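Local coordinates for beta-galactosidase (Geobacillus stearothermophilus, PDB 4OIF), which is a zinc-binding, trimeric glycoside hydrolase of family 42 that probably hydrolyses terminal non-reducing beta-D-galactose residues of beta-galactosides, at residues A285-H290 with M301-I306. Residues are numbered along the deposited sequence; the frame is centred on the assembly and turned at random.
Sequences AYPAWH and MKVGFI
Val303 meets Pro287 and Trp289 through a single methyl group, a compact example of how one helix residue can meet the loop that leads into its helix in a beta/alpha barrel. CG2 of Val303 is the branch that reaches across: with CG1 anti to the backbone N (chi1 179°), CG2 is turned anti to the carbonyl carbon and projects at the loop. CG2 of Val303 lies 3.6 Å from CG of Pro287 and 3.9 Å from its CB. The valine and proline side chains cross at about a right angle. Trp289 joins from the six-membered end of its indole, whose CH2 stands 4.2 Å from CG2 of Val303, with the methyl at an oblique angle to the ring. Within the loop, CB of Pro287 sits 3.6 Å above the indole plane of Trp289, offset toward the rim. Ala288 between them centres an inverse gamma turn, and the neighbouring Tyr286 hydrogen-bonds through OH to Glu322, the probable nucleophile. Contact is wholly apolar, and Leu299, one turn earlier on helix 296-312, touches both Pro287 and Trp289. The loop thus folds back from strand 282-284 onto helix 296-312, while Met349 and Gln348 of helix 341-351 cover Val303 as well.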
# COMPACT_ATOMS: atom_id res chain seq x y z
N ALA A 285 -28.39 0.50 1.39
CA ALA A 285 -27.79 -0.77 1.76
C ALA A 285 -27.18 -1.47 0.56
O ALA A 285 -27.87 -1.74 -0.43
CB ALA A 285 -28.83 -1.66 2.41
N TYR A 286 -25.89 -1.76 0.63
CA TYR A 286 -25.25 -2.58 -0.39
C TYR A 286 -24.43 -3.72 0.23
O TYR A 286 -23.20 -3.69 0.24
CB TYR A 286 -24.39 -1.69 -1.30
CG TYR A 286 -25.22 -0.59 -1.95
CD1 TYR A 286 -26.02 -0.86 -3.05
CD2 TYR A 286 -25.24 0.70 -1.43
CE1 TYR A 286 -26.79 0.13 -3.65
CE2 TYR A 286 -26.02 1.71 -2.01
CZ TYR A 286 -26.79 1.41 -3.12
OH TYR A 286 -27.56 2.38 -3.71
N PRO A 287 -25.11 -4.73 0.79
CA PRO A 287 -24.36 -5.87 1.34
C PRO A 287 -23.70 -6.67 0.23
O PRO A 287 -24.29 -6.80 -0.85
CB PRO A 287 -25.45 -6.70 2.04
CG PRO A 287 -26.61 -5.78 2.20
CD PRO A 287 -26.56 -4.88 1.01
N ALA A 288 -22.51 -7.21 0.48
CA ALA A 288 -21.82 -7.98 -0.53
C ALA A 288 -22.28 -9.43 -0.51
O ALA A 288 -21.54 -10.33 -0.12
CB ALA A 288 -20.32 -7.89 -0.33
N TRP A 289 -23.53 -9.65 -0.95
CA TRP A 289 -24.14 -10.97 -0.91
C TRP A 289 -23.36 -11.99 -1.74
O TRP A 289 -22.92 -11.69 -2.85
CB TRP A 289 -25.59 -10.93 -1.42
CG TRP A 289 -26.54 -10.06 -0.62
CD1 TRP A 289 -27.17 -8.91 -1.04
CD2 TRP A 289 -26.98 -10.27 0.73
NE1 TRP A 289 -27.97 -8.41 -0.04
CE2 TRP A 289 -27.87 -9.22 1.06
CE3 TRP A 289 -26.71 -11.25 1.69
CZ2 TRP A 289 -28.48 -9.12 2.30
CZ3 TRP A 289 -27.32 -11.15 2.94
CH2 TRP A 289 -28.19 -10.09 3.23
N HIS A 290 -23.20 -13.17 -1.16
CA HIS A 290 -22.57 -14.32 -1.80
C HIS A 290 -21.06 -14.16 -1.93
O HIS A 290 -20.44 -14.79 -2.77
CB HIS A 290 -23.19 -14.57 -3.18
CG HIS A 290 -24.69 -14.52 -3.19
ND1 HIS A 290 -25.47 -15.36 -2.43
CD2 HIS A 290 -25.54 -13.73 -3.88
CE1 HIS A 290 -26.74 -15.08 -2.64
NE2 HIS A 290 -26.81 -14.10 -3.52
N MET A 301 -27.14 -10.92 9.42
CA MET A 301 -27.06 -10.42 10.79
C MET A 301 -26.49 -9.01 10.84
O MET A 301 -27.04 -8.14 11.53
CB MET A 301 -26.20 -11.35 11.65
CG MET A 301 -26.18 -10.97 13.12
SD MET A 301 -25.22 -12.14 14.07
CE MET A 301 -23.64 -11.95 13.26
N LYS A 302 -25.38 -8.78 10.12
CA LYS A 302 -24.81 -7.42 10.05
C LYS A 302 -25.81 -6.38 9.53
O LYS A 302 -25.93 -5.25 10.07
CB LYS A 302 -23.56 -7.41 9.17
CG LYS A 302 -22.33 -8.04 9.78
CD LYS A 302 -21.16 -7.93 8.83
CE LYS A 302 -20.12 -8.98 9.09
NZ LYS A 302 -19.05 -8.98 8.04
N VAL A 303 -26.54 -6.78 8.49
CA VAL A 303 -27.55 -5.91 7.90
C VAL A 303 -28.63 -5.59 8.92
O VAL A 303 -29.04 -4.43 9.08
CB VAL A 303 -28.18 -6.55 6.65
CG1 VAL A 303 -29.24 -5.63 6.06
CG2 VAL A 303 -27.11 -6.86 5.62
N GLY A 304 -29.07 -6.61 9.64
CA GLY A 304 -30.09 -6.45 10.65
C GLY A 304 -29.63 -5.52 11.75
O GLY A 304 -30.41 -4.72 12.27
N PHE A 305 -28.35 -5.61 12.11
CA PHE A 305 -27.77 -4.72 13.10
C PHE A 305 -27.90 -3.27 12.63
O PHE A 305 -28.42 -2.41 13.37
CB PHE A 305 -26.31 -5.06 13.36
CG PHE A 305 -25.64 -4.15 14.36
CD1 PHE A 305 -25.70 -4.42 15.72
CD2 PHE A 305 -24.91 -3.03 13.93
CE1 PHE A 305 -25.05 -3.59 16.65
CE2 PHE A 305 -24.27 -2.20 14.84
CZ PHE A 305 -24.34 -2.48 16.21
N ILE A 306 -27.45 -3.00 11.40
CA ILE A 306 -27.58 -1.61 10.93
C ILE A 306 -29.05 -1.15 10.86
O ILE A 306 -29.37 -0.01 11.21
CB ILE A 306 -26.93 -1.39 9.56
CG1 ILE A 306 -25.43 -1.56 9.68
CG2 ILE A 306 -27.19 0.05 9.08
CD1 ILE A 306 -24.77 -0.43 10.45